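Nitrate regulatory protein (Klebsiella oxytoca, PDB 4AKK) senses nitrate and nitrite and activates nasFEDCBA operon expression by binding the terminator site in the nasF leader RNA, causing transcription antitermination. Local coordinates at residues Q58-L62 against A112-A116; Q65-L69 against Q105-F109; H71-R77 against K196-Q201; Q137-L141 against Q158-I162. All coordinates share one frame; numbering follows the deposited sequence.

Interaction 1. Residues Q58-L62 against A112-A116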
loop_
_atom_site.group_PDB
_atom_site.type_symbol
_atom_site.label_atom_id
_atom_site.label_comp_id
_atom_site.label_asym_id
_atom_site.label_seq_id
_atom_site.Cartn_x
_atom_site.Cartn_y
_atom_site.Cartn_z
ATOM N N GLN A 58 -14.738 -7.403 -21.902
ATOM C CA GLN A 58 -14.010 -8.636 -21.653
ATOM C C GLN A 58 -13.402 -8.634 -20.244
ATOM O O GLN A 58 -13.343 -9.669 -19.579
ATOM C CB GLN A 58 -12.952 -8.888 -22.743
ATOM C CG GLN A 58 -11.833 -7.839 -22.845
ATOM C CD GLN A 58 -10.577 -8.215 -22.066
ATOM O OE1 GLN A 58 -10.568 -9.194 -21.321
ATOM N NE2 GLN A 58 -9.509 -7.435 -22.240
ATOM N N GLN A 59 -12.960 -7.468 -19.787
ATOM C CA GLN A 59 -12.429 -7.354 -18.432
ATOM C C GLN A 59 -13.533 -7.638 -17.412
ATOM O O GLN A 59 -13.343 -8.411 -16.472
ATOM C CB GLN A 59 -11.810 -5.973 -18.212
ATOM C CG GLN A 59 -10.609 -5.714 -19.097
ATOM C CD GLN A 59 -10.221 -4.248 -19.132
ATOM O OE1 GLN A 59 -11.037 -3.370 -18.843
ATOM N NE2 GLN A 59 -8.970 -3.977 -19.480
ATOM N N GLY A 60 -14.698 -7.038 -17.626
ATOM C CA GLY A 60 -15.832 -7.249 -16.745
ATOM C C GLY A 60 -16.307 -8.690 -16.748
ATOM O O GLY A 60 -16.664 -9.248 -15.706
ATOM N N THR A 61 -16.311 -9.298 -17.927
ATOM C CA THR A 61 -16.744 -10.682 -18.065
ATOM C C THR A 61 -15.771 -11.622 -17.364
ATOM O O THR A 61 -16.179 -12.508 -16.618
ATOM C CB THR A 61 -16.856 -11.098 -19.549
ATOM O OG1 THR A 61 -17.768 -10.225 -20.224
ATOM C CG2 THR A 61 -17.355 -12.534 -19.671
ATOM N N LEU A 62 -14.482 -11.433 -17.624
ATOM C CA LEU A 62 -13.453 -12.247 -16.992
ATOM C C LEU A 62 -13.578 -12.192 -15.468
ATOM O O LEU A 62 -13.510 -13.219 -14.799
ATOM C CB LEU A 62 -12.056 -11.801 -17.431
ATOM C CG LEU A 62 -10.928 -12.619 -16.803
ATOM C CD1 LEU A 62 -11.121 -14.114 -17.068
ATOM C CD2 LEU A 62 -9.562 -12.142 -17.301
ATOM N N ALA A 112 -13.483 -17.033 -21.369
ATOM C CA ALA A 112 -13.304 -15.617 -21.055
ATOM C C ALA A 112 -11.836 -15.185 -21.131
ATOM O O ALA A 112 -11.546 -13.994 -21.239
ATOM C CB ALA A 112 -13.893 -15.284 -19.693
ATOM N N LEU A 113 -10.911 -16.143 -21.100
ATOM C CA LEU A 113 -9.485 -15.799 -21.217
ATOM C C LEU A 113 -9.043 -15.424 -22.646
ATOM O O LEU A 113 -8.078 -14.677 -22.820
ATOM C CB LEU A 113 -8.585 -16.918 -20.672
ATOM C CG LEU A 113 -8.528 -17.127 -19.155
ATOM C CD1 LEU A 113 -7.599 -18.279 -18.829
ATOM C CD2 LEU A 113 -8.076 -15.866 -18.446
ATOM N N GLU A 114 -9.743 -15.940 -23.658
ATOM C CA GLU A 114 -9.345 -15.732 -25.058
ATOM C C GLU A 114 -9.242 -14.251 -25.420
ATOM O O GLU A 114 -8.216 -13.802 -25.920
ATOM C CB GLU A 114 -10.298 -16.471 -26.022
ATOM C CG GLU A 114 -9.780 -16.617 -27.469
ATOM C CD GLU A 114 -10.147 -15.439 -28.382
ATOM O OE1 GLU A 114 -11.322 -15.006 -28.368
ATOM O OE2 GLU A 114 -9.263 -14.958 -29.132
ATOM N N PRO A 115 -10.312 -13.483 -25.165
ATOM C CA PRO A 115 -10.258 -12.051 -25.449
ATOM C C PRO A 115 -9.230 -11.329 -24.575
ATOM O O PRO A 115 -8.638 -10.349 -25.032
ATOM C CB PRO A 115 -11.683 -11.579 -25.122
ATOM C CG PRO A 115 -12.517 -12.796 -25.224
ATOM C CD PRO A 115 -11.657 -13.907 -24.740
ATOM N N ALA A 116 -9.005 -11.806 -23.352
ATOM C CA ALA A 116 -8.068 -11.129 -22.446
ATOM C C ALA A 116 -6.649 -11.152 -22.989
ATOM O O ALA A 116 -5.880 -10.216 -22.778
ATOM C CB ALA A 116 -8.114 -11.740 -21.045
HETATM O O HOH W 1 -13.259 -12.027 -20.981
#
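With L62 opposite A112 and Q58 opposite P115, the helical segments 58-62 and 112-116 run roughly antiparallel, their axes 9.1 Å apart at 146°, the second segment kinked at P115. L62 carries the apolar half of the contact. Its CG stands anti to the backbone N (chi1 -180°), which sends both methyls across the gap: CD1 lies 3.8 Å from L113 CD2 and 4.0 Å from A112 CB, while CD2 reaches A116 CB. L113 starts out on the far side of its own helix, and it is the CD2 branch that swings back to meet L62. One turn earlier, Q58 lies over P115 and A116. Its CB touches P115 CB at 3.8 Å, and the chain bends at chi2 (95°) to lay OE1 against A116, 3.4 Å from CA. That oxygen is buried by the contact and has no polar partner in the model; NE2 of the same amide is hydrogen-bonded to Q55 OE1. Where the backbones face each other, a water donates to Q58 O at 2.7 Å and to A112 O at 2.6 Å, bridging two carbonyl acceptors. The pair joins helix 56-85 near its N terminus to the last turns of helix 92-117; beyond it L113 rests on I128 and V132 of helix 122-134 and on E37 of the second subunit.

Interaction 2. Residues Q65-L69 against Q105-F109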
loop_
_atom_site.group_PDB
_atom_site.type_symbol
_atom_site.label_atom_id
_atom_site.label_comp_id
_atom_site.label_asym_id
_atom_site.label_seq_id
_atom_site.Cartn_x
_atom_site.Cartn_y
_atom_site.Cartn_z
ATOM N N GLN A 65 -16.575 -14.339 -14.474
ATOM C CA GLN A 65 -16.267 -15.763 -14.579
ATOM C C GLN A 65 -15.301 -16.234 -13.489
ATOM O O GLN A 65 -15.390 -17.369 -13.028
ATOM C CB GLN A 65 -15.715 -16.110 -15.965
ATOM C CG GLN A 65 -16.750 -15.939 -17.084
ATOM C CD GLN A 65 -18.077 -16.643 -16.776
ATOM O OE1 GLN A 65 -17.989 -17.866 -16.280
ATOM N NE2 GLN A 65 -19.158 -16.087 -16.971
ATOM N N ILE A 66 -14.386 -15.367 -13.076
ATOM C CA ILE A 66 -13.475 -15.715 -11.988
ATOM C C ILE A 66 -14.285 -15.870 -10.710
ATOM O O ILE A 66 -14.140 -16.853 -9.981
ATOM C CB ILE A 66 -12.371 -14.657 -11.806
ATOM C CG1 ILE A 66 -11.317 -14.816 -12.909
ATOM C CG2 ILE A 66 -11.739 -14.770 -10.409
ATOM C CD1 ILE A 66 -10.458 -13.598 -13.119
ATOM N N SER A 67 -15.163 -14.901 -10.466
ATOM C CA SER A 67 -16.037 -14.935 -9.307
ATOM C C SER A 67 -16.861 -16.217 -9.236
ATOM O O SER A 67 -17.005 -16.814 -8.167
ATOM C CB SER A 67 -16.979 -13.741 -9.328
ATOM O OG SER A 67 -17.912 -13.830 -8.267
ATOM N N ALA A 68 -17.412 -16.627 -10.374
ATOM C CA ALA A 68 -18.275 -17.803 -10.417
ATOM C C ALA A 68 -17.479 -19.080 -10.188
ATOM O O ALA A 68 -17.913 -19.972 -9.460
ATOM C CB ALA A 68 -19.022 -17.873 -11.748
ATOM N N LEU A 69 -16.319 -19.169 -10.830
ATOM C CA LEU A 69 -15.445 -20.321 -10.650
ATOM C C LEU A 69 -15.002 -20.437 -9.186
ATOM O O LEU A 69 -15.012 -21.515 -8.612
ATOM C CB LEU A 69 -14.227 -20.213 -11.569
ATOM C CG LEU A 69 -13.169 -21.315 -11.457
ATOM C CD1 LEU A 69 -13.778 -22.679 -11.724
ATOM C CD2 LEU A 69 -12.009 -21.051 -12.404
ATOM N N GLN A 105 -17.886 -24.257 -14.962
ATOM C CA GLN A 105 -17.354 -22.897 -14.884
ATOM C C GLN A 105 -15.935 -22.777 -15.456
ATOM O O GLN A 105 -15.566 -21.735 -15.991
ATOM C CB GLN A 105 -17.397 -22.363 -13.447
ATOM C CG GLN A 105 -18.804 -22.233 -12.880
ATOM C CD GLN A 105 -19.712 -21.375 -13.746
ATOM O OE1 GLN A 105 -19.246 -20.530 -14.514
ATOM N NE2 GLN A 105 -21.019 -21.591 -13.626
ATOM N N LEU A 106 -15.138 -23.833 -15.336
ATOM C CA LEU A 106 -13.784 -23.825 -15.885
ATOM C C LEU A 106 -13.816 -23.547 -17.380
ATOM O O LEU A 106 -13.016 -22.771 -17.911
ATOM C CB LEU A 106 -13.096 -25.166 -15.629
ATOM C CG LEU A 106 -12.271 -25.288 -14.347
ATOM C CD1 LEU A 106 -11.748 -26.722 -14.170
ATOM C CD2 LEU A 106 -11.133 -24.274 -14.342
ATOM N N THR A 107 -14.737 -24.218 -18.059
ATOM C CA THR A 107 -14.968 -24.004 -19.476
ATOM C C THR A 107 -15.258 -22.539 -19.774
ATOM O O THR A 107 -14.662 -21.955 -20.674
ATOM C CB THR A 107 -16.163 -24.845 -19.949
ATOM O OG1 THR A 107 -15.893 -26.223 -19.676
ATOM C CG2 THR A 107 -16.415 -24.650 -21.444
ATOM N N ARG A 108 -16.188 -21.956 -19.024
ATOM C CA ARG A 108 -16.533 -20.555 -19.202
ATOM C C ARG A 108 -15.345 -19.642 -18.875
ATOM O O ARG A 108 -15.135 -18.629 -19.539
ATOM C CB ARG A 108 -17.720 -20.184 -18.321
ATOM C CG ARG A 108 -19.055 -20.833 -18.721
ATOM C CD ARG A 108 -20.083 -20.658 -17.605
ATOM N NE ARG A 108 -21.459 -20.851 -18.053
ATOM C CZ ARG A 108 -22.275 -19.855 -18.397
ATOM N NH1 ARG A 108 -21.851 -18.596 -18.347
ATOM N NH2 ARG A 108 -23.515 -20.117 -18.793
ATOM N N PHE A 109 -14.579 -20.004 -17.849
ATOM C CA PHE A 109 -13.397 -19.237 -17.446
ATOM C C PHE A 109 -12.346 -19.245 -18.549
ATOM O O PHE A 109 -11.781 -18.200 -18.897
ATOM C CB PHE A 109 -12.805 -19.812 -16.154
ATOM C CG PHE A 109 -11.430 -19.278 -15.806
ATOM C CD1 PHE A 109 -11.263 -17.970 -15.357
ATOM C CD2 PHE A 109 -10.313 -20.093 -15.901
ATOM C CE1 PHE A 109 -10.003 -17.480 -15.024
ATOM C CE2 PHE A 109 -9.038 -19.611 -15.575
ATOM C CZ PHE A 109 -8.886 -18.305 -15.133
HETATM O O HOH W 2 -16.813 -19.275 -14.719
#
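L69 and Q65 meet Q105 and F109 in the antiparallel helical hairpin of helices 56-85 and 92-117, whose axes here pass 9.1 Å apart at 161°. L69 fills the inner side. Its CD2 methyl stands over one face of the F109 ring, 4.2 Å from the centroid and 26° off the normal, a CH-pi contact; the same methyl touches L106 CD2 at 3.9 Å. CD1, the other branch, packs on Q105 CB. I66 comes to the F109 ring from another direction: its CG1 is at the ring edge, 3.6 Å from CE1. F109 reaches between these two residues because its CG is anti to the backbone N (chi1 168°), which directs the ring off its own helix and into the seam. There it enters the wider helical packing of the nitrate-sensing region, where L166 of helix 152-167 touches both L69 and F109, while on another side of helix 56-85 S67 is hydrogen-bonded to R294 and E297 of helix 277-312. The outer side of the hairpin is amide-rich. Q65 and Q105 cross at about a right angle with their amide planes nearly coplanar, and their OE1 atoms, both acceptors, approach to 3.4 Å without bonding. A water lies between them, 2.7 Å from Q105 OE1; its contact with Q65 OE1 is doubtfully short, and which acceptors receive its protons is left open. A68 CB packs beside the Q105 amide, 3.8 Å from OE1, and Q65 NE2 lies level with the R108 guanidinium plane, at its edge.

Interaction 3. Residues H71-R77 against K196-Q201. With EDO (1,2-ethanediol), chain C.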
loop_
_atom_site.group_PDB
_atom_site.type_symbol
_atom_site.label_atom_id
_atom_site.label_comp_id
_atom_site.label_asym_id
_atom_site.label_seq_id
_atom_site.Cartn_x
_atom_site.Cartn_y
_atom_site.Cartn_z
ATOM N N HIS A 71 -16.544 -19.347 -6.638
ATOM C CA HIS A 71 -17.687 -19.734 -5.828
ATOM C C HIS A 71 -17.930 -21.252 -5.865
ATOM O O HIS A 71 -18.124 -21.891 -4.821
ATOM C CB HIS A 71 -18.957 -18.966 -6.232
ATOM C CG HIS A 71 -20.155 -19.345 -5.420
ATOM N ND1 HIS A 71 -20.355 -18.893 -4.132
ATOM C CD2 HIS A 71 -21.199 -20.165 -5.697
ATOM C CE1 HIS A 71 -21.475 -19.408 -3.655
ATOM N NE2 HIS A 71 -22.006 -20.184 -4.585
ATOM N N MET A 72 -17.912 -21.825 -7.063
ATOM C CA MET A 72 -18.068 -23.267 -7.204
ATOM C C MET A 72 -16.938 -24.022 -6.489
ATOM O O MET A 72 -17.176 -25.050 -5.856
ATOM C CB MET A 72 -18.129 -23.678 -8.682
ATOM C CG MET A 72 -19.351 -23.153 -9.475
ATOM S SD MET A 72 -20.985 -22.980 -8.670
ATOM C CE MET A 72 -21.079 -24.308 -7.484
ATOM N N LEU A 73 -15.711 -23.513 -6.604
ATOM C CA LEU A 73 -14.564 -24.126 -5.920
ATOM C C LEU A 73 -14.746 -24.072 -4.403
ATOM O O LEU A 73 -14.368 -25.000 -3.697
ATOM C CB LEU A 73 -13.257 -23.440 -6.323
ATOM C CG LEU A 73 -12.758 -23.810 -7.721
ATOM C CD1 LEU A 73 -11.710 -22.817 -8.186
ATOM C CD2 LEU A 73 -12.212 -25.237 -7.751
ATOM N N GLN A 74 -15.332 -22.984 -3.912
ATOM C CA GLN A 74 -15.676 -22.865 -2.491
ATOM C C GLN A 74 -16.730 -23.903 -2.079
ATOM O O GLN A 74 -16.676 -24.460 -0.977
ATOM C CB GLN A 74 -16.180 -21.445 -2.187
ATOM C CG GLN A 74 -15.083 -20.371 -2.164
ATOM C CD GLN A 74 -15.611 -18.953 -2.384
ATOM O OE1 GLN A 74 -16.725 -18.759 -2.886
ATOM N NE2 GLN A 74 -14.796 -17.952 -2.029
ATOM N N CYS A 75 -17.695 -24.159 -2.958
ATOM C CA CYS A 75 -18.690 -25.205 -2.696
ATOM C C CYS A 75 -18.014 -26.571 -2.664
ATOM O O CYS A 75 -18.246 -27.376 -1.760
ATOM C CB CYS A 75 -19.813 -25.187 -3.748
ATOM S SG CYS A 75 -20.812 -23.651 -3.783
ATOM N N GLU A 76 -17.165 -26.830 -3.652
ATOM C CA GLU A 76 -16.441 -28.096 -3.682
ATOM C C GLU A 76 -15.539 -28.241 -2.451
ATOM O O GLU A 76 -15.457 -29.308 -1.863
ATOM C CB GLU A 76 -15.634 -28.256 -4.976
ATOM C CG GLU A 76 -15.067 -29.663 -5.163
ATOM C CD GLU A 76 -14.469 -29.892 -6.541
ATOM O OE1 GLU A 76 -14.504 -28.963 -7.372
ATOM O OE2 GLU A 76 -13.957 -31.001 -6.794
ATOM N N ARG A 77 -14.862 -27.171 -2.060
ATOM C CA ARG A 77 -14.008 -27.243 -0.879
ATOM C C ARG A 77 -14.817 -27.706 0.339
ATOM O O ARG A 77 -14.428 -28.634 1.038
ATOM C CB ARG A 77 -13.315 -25.896 -0.607
ATOM C CG ARG A 77 -12.370 -25.913 0.616
ATOM C CD ARG A 77 -11.683 -24.559 0.820
ATOM N NE ARG A 77 -12.647 -23.453 0.852
ATOM C CZ ARG A 77 -12.318 -22.171 0.713
ATOM N NH1 ARG A 77 -11.040 -21.830 0.528
ATOM N NH2 ARG A 77 -13.262 -21.223 0.746
ATOM N N LYS A 196 -15.236 -12.821 1.368
ATOM C CA LYS A 196 -16.083 -14.003 1.229
ATOM C C LYS A 196 -15.215 -15.246 1.206
ATOM O O LYS A 196 -15.587 -16.280 1.754
ATOM C CB LYS A 196 -16.893 -13.894 -0.067
ATOM C CG LYS A 196 -17.755 -15.079 -0.414
ATOM C CD LYS A 196 -18.691 -14.718 -1.579
ATOM C CE LYS A 196 -19.434 -15.932 -2.121
ATOM N NZ LYS A 196 -18.601 -16.729 -3.061
ATOM N N GLU A 197 -14.049 -15.149 0.570
ATOM C CA GLU A 197 -13.113 -16.272 0.570
ATOM C C GLU A 197 -12.642 -16.603 1.992
ATOM O O GLU A 197 -12.556 -17.773 2.384
ATOM C CB GLU A 197 -11.906 -15.979 -0.327
ATOM C CG GLU A 197 -10.693 -16.891 -0.066
ATOM C CD GLU A 197 -11.006 -18.392 -0.189
ATOM O OE1 GLU A 197 -12.148 -18.747 -0.569
ATOM O OE2 GLU A 197 -10.109 -19.226 0.099
ATOM N N LEU A 198 -12.321 -15.566 2.747
ATOM C CA LEU A 198 -11.851 -15.720 4.115
ATOM C C LEU A 198 -12.973 -16.215 5.015
ATOM O O LEU A 198 -12.714 -16.925 5.980
ATOM C CB LEU A 198 -11.292 -14.396 4.647
ATOM C CG LEU A 198 -10.005 -13.883 3.970
ATOM C CD1 LEU A 198 -9.451 -12.664 4.695
ATOM C CD2 LEU A 198 -8.938 -14.956 3.886
ATOM N N ALA A 199 -14.214 -15.821 4.716
ATOM C CA ALA A 199 -15.366 -16.392 5.421
ATOM C C ALA A 199 -15.445 -17.899 5.140
ATOM O O ALA A 199 -15.699 -18.691 6.040
ATOM C CB ALA A 199 -16.665 -15.693 5.009
ATOM N N GLY A 200 -15.227 -18.278 3.882
ATOM C CA GLY A 200 -15.124 -19.673 3.498
ATOM C C GLY A 200 -14.012 -20.431 4.209
ATOM O O GLY A 200 -14.197 -21.578 4.575
ATOM N N GLN A 201 -12.853 -19.804 4.399
ATOM C CA GLN A 201 -11.792 -20.431 5.182
ATOM C C GLN A 201 -12.159 -20.536 6.661
ATOM O O GLN A 201 -11.817 -21.524 7.309
ATOM C CB GLN A 201 -10.448 -19.711 4.986
ATOM C CG GLN A 201 -9.947 -19.824 3.560
ATOM C CD GLN A 201 -8.646 -19.095 3.338
ATOM O OE1 GLN A 201 -7.923 -18.805 4.292
ATOM N NE2 GLN A 201 -8.334 -18.798 2.077
HETATM C C1 EDO C . -14.719 -24.056 3.265
HETATM O O1 EDO C . -15.269 -24.437 2.005
HETATM C C2 EDO C . -15.526 -24.648 4.416
HETATM O O2 EDO C . -15.464 -26.078 4.517
#
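R77 meets E197 end-on, guanidinium and carboxylate planes 26° apart, across two nearly parallel helices (6°) of the helical bundle that forms the nitrate-sensing region. E197 OE2 lies in the guanidinium plane of R77, and NH1 gives a 2.8 Å bond to its syn lone pair, forming a salt bridge; NH2 donates to OE1 at 3.0 Å from the syn side, well out of the carboxylate plane. Q74 comes in beside this pair, its amide nearly coplanar with the carboxylate, so that NE2 addresses the anti lone pair of E197 OE1 along an almost straight N-H line at 3.1 Å. Q201, one turn on, donates from NE2 to OE2 at 2.7 Å. Four bonds thus grip the buried carboxylate, which would probably favour its ionised form. The other end of the Q74 amide faces K196: OE1 accepts from NZ at 2.8 Å on a lone pair in the carbonyl plane. K196 crosses H71 at about a right angle, and the bend at its last torsion (chi4 -81°) lets NZ donate to ND1, 3.0 Å away, in the ring plane. Polar side chains thus bridge helices whose axes stand 10.9 Å apart. Around them, I163 of helix 152-167 touches R77 and E197, and S160 OG is a further partner of R77 NH1. R77 NE donates at 3.0 Å to O1 of an ethanediol, probably from the crystallisation liquor, whose exact position is doubtful.

Interaction 4. Residues Q137-L141 against Q158-I162. With EDO (1,2-ethanediol), chain E.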
loop_
_atom_site.group_PDB
_atom_site.type_symbol
_atom_site.label_atom_id
_atom_site.label_comp_id
_atom_site.label_asym_id
_atom_site.label_seq_id
_atom_site.Cartn_x
_atom_site.Cartn_y
_atom_site.Cartn_z
ATOM N N GLN A 137 -4.639 -29.606 -11.627
ATOM C CA GLN A 137 -4.350 -30.479 -10.495
ATOM C C GLN A 137 -5.624 -30.892 -9.773
ATOM O O GLN A 137 -5.599 -31.736 -8.883
ATOM C CB GLN A 137 -3.379 -29.806 -9.528
ATOM C CG GLN A 137 -2.133 -29.279 -10.203
ATOM C CD GLN A 137 -1.005 -29.017 -9.226
ATOM O OE1 GLN A 137 -1.228 -28.856 -8.023
ATOM N NE2 GLN A 137 0.219 -28.969 -9.742
ATOM N N LEU A 138 -6.746 -30.307 -10.176
ATOM C CA LEU A 138 -8.032 -30.668 -9.599
ATOM C C LEU A 138 -8.365 -32.150 -9.726
ATOM O O LEU A 138 -8.936 -32.734 -8.810
ATOM C CB LEU A 138 -9.149 -29.831 -10.210
ATOM C CG LEU A 138 -9.284 -28.439 -9.609
ATOM C CD1 LEU A 138 -10.298 -27.625 -10.390
ATOM C CD2 LEU A 138 -9.665 -28.541 -8.136
ATOM N N ALA A 139 -8.020 -32.759 -10.856
ATOM C CA ALA A 139 -8.312 -34.177 -11.050
ATOM C C ALA A 139 -7.627 -35.046 -9.989
ATOM O O ALA A 139 -8.265 -35.886 -9.361
ATOM C CB ALA A 139 -7.924 -34.623 -12.452
ATOM N N ALA A 140 -6.333 -34.833 -9.786
ATOM C CA ALA A 140 -5.582 -35.596 -8.789
ATOM C C ALA A 140 -6.132 -35.380 -7.379
ATOM O O ALA A 140 -6.276 -36.330 -6.602
ATOM C CB ALA A 140 -4.118 -35.233 -8.843
ATOM N N LEU A 141 -6.440 -34.127 -7.058
ATOM C CA LEU A 141 -6.968 -33.782 -5.743
ATOM C C LEU A 141 -8.293 -34.491 -5.473
ATOM O O LEU A 141 -8.510 -35.026 -4.387
ATOM C CB LEU A 141 -7.138 -32.266 -5.620
ATOM C CG LEU A 141 -7.894 -31.691 -4.420
ATOM C CD1 LEU A 141 -7.207 -32.097 -3.116
ATOM C CD2 LEU A 141 -7.989 -30.164 -4.542
ATOM N N GLN A 158 -5.303 -27.067 -0.502
ATOM C CA GLN A 158 -5.101 -27.116 -1.948
ATOM C C GLN A 158 -6.224 -26.413 -2.727
ATOM O O GLN A 158 -5.958 -25.712 -3.703
ATOM C CB GLN A 158 -4.905 -28.559 -2.426
ATOM C CG GLN A 158 -3.685 -29.234 -1.800
ATOM C CD GLN A 158 -3.388 -30.596 -2.400
ATOM O OE1 GLN A 158 -4.033 -30.908 -3.523
ATOM N NE2 GLN A 158 -2.585 -31.362 -1.859
ATOM N N PHE A 159 -7.470 -26.589 -2.296
ATOM C CA PHE A 159 -8.565 -25.802 -2.856
ATOM C C PHE A 159 -8.301 -24.312 -2.630
ATOM O O PHE A 159 -8.438 -23.499 -3.544
ATOM C CB PHE A 159 -9.910 -26.190 -2.236
ATOM C CG PHE A 159 -10.499 -27.449 -2.800
ATOM C CD1 PHE A 159 -10.924 -27.501 -4.117
ATOM C CD2 PHE A 159 -10.614 -28.583 -2.021
ATOM C CE1 PHE A 159 -11.456 -28.664 -4.644
ATOM C CE2 PHE A 159 -11.141 -29.749 -2.541
ATOM C CZ PHE A 159 -11.561 -29.790 -3.852
ATOM N N SER A 160 -7.918 -23.959 -1.402
ATOM C CA SER A 160 -7.687 -22.570 -1.059
ATOM C C SER A 160 -6.607 -21.946 -1.933
ATOM O O SER A 160 -6.684 -20.768 -2.254
ATOM C CB SER A 160 -7.296 -22.436 0.413
ATOM O OG SER A 160 -8.357 -22.846 1.252
ATOM N N ARG A 161 -5.585 -22.729 -2.281
ATOM C CA ARG A 161 -4.480 -22.235 -3.102
ATOM C C ARG A 161 -4.913 -21.954 -4.548
ATOM O O ARG A 161 -4.531 -20.940 -5.128
ATOM C CB ARG A 161 -3.310 -23.218 -3.082
ATOM C CG ARG A 161 -2.239 -22.896 -4.115
ATOM C CD ARG A 161 -1.031 -23.800 -3.977
ATOM N NE ARG A 161 -1.357 -25.193 -4.268
ATOM C CZ ARG A 161 -0.465 -26.177 -4.300
ATOM N NH1 ARG A 161 0.817 -25.921 -4.067
ATOM N NH2 ARG A 161 -0.854 -27.418 -4.567
ATOM N N ILE A 162 -5.706 -22.852 -5.127
ATOM C CA ILE A 162 -6.263 -22.618 -6.452
ATOM C C ILE A 162 -7.100 -21.339 -6.446
ATOM O O ILE A 162 -6.994 -20.494 -7.336
ATOM C CB ILE A 162 -7.140 -23.796 -6.903
ATOM C CG1 ILE A 162 -6.272 -25.034 -7.143
ATOM C CG2 ILE A 162 -7.909 -23.434 -8.177
ATOM C CD1 ILE A 162 -7.055 -26.300 -7.416
HETATM C C1 EDO E . -10.808 -30.776 -13.863
HETATM O O1 EDO E . -11.734 -29.973 -14.609
HETATM C C2 EDO E . -9.376 -30.511 -14.319
HETATM O O2 EDO E . -8.530 -31.595 -13.893
HETATM O O HOH W 3 -2.912 -28.704 -6.070
#
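The F159 ring carries the L141 CD2 methyl squarely on one face, 3.6 Å from the centroid and only 9° off the normal, while L138 CD2 approaches it obliquely, 3.9 Å from CE1. This CH-pi contact lies in the helical hairpin of helices 138-147 and 152-167, two consecutive members of the all-helical sensing region. L141 can cover this face of the ring because its CG is anti to the backbone N (chi1 170°), which carries CD2 over the phenyl group and leaves CD1 beside the Q158 amide, whose OE1 is 3.4 Å from CD1. L141 and Q158 run alongside, pointing opposite ways. L138, one turn back, crosses F159 at about a right angle, and its CD2 methyl presses on I162 CD1 at 3.5 Å, closing the inner side of the seam. Farther out, the Q137 amide and the R161 guanidinium stand 73° apart, with OE1 and NH2 too far from each other for a direct bond. A water spans the gap, donating to Q137 OE1 at 2.6 Å and accepting from R161 NH2 at 2.9 Å. Around this pair of helices, F159 also packs on E76, R77 and S80 of helix 56-85, L138 reaches V102 and L106 of helix 92-117, and Y134 of helix 122-134 touches R161 and I162. Near the start of helix 138-147, A139 N makes a weak bond, 3.3 Å, to O2 of an ethanediol probably left by crystallisation.

Overall arrangement
From the N terminus, helix 56-85 supplies the first segment of interactions 1, 2 and 3 in succession. Helix 92-117 returns alongside it, so interaction 2, which pairs 65-69 with 105-109, nests inside the loop closed by interaction 1. Both are closed before 137-141 opens interaction 4, a short loop tying helix 138-147 to helix 152-167 that itself nests inside the long loop of interaction 3. That loop runs from 71-77 to 196-201 on helix 180-212 and crosses interactions 1 and 2. Direct touches knit the set together: L62 with F109, M72 with Q105, L106 with L138, and R77 with S160 through a probable hydrogen bond.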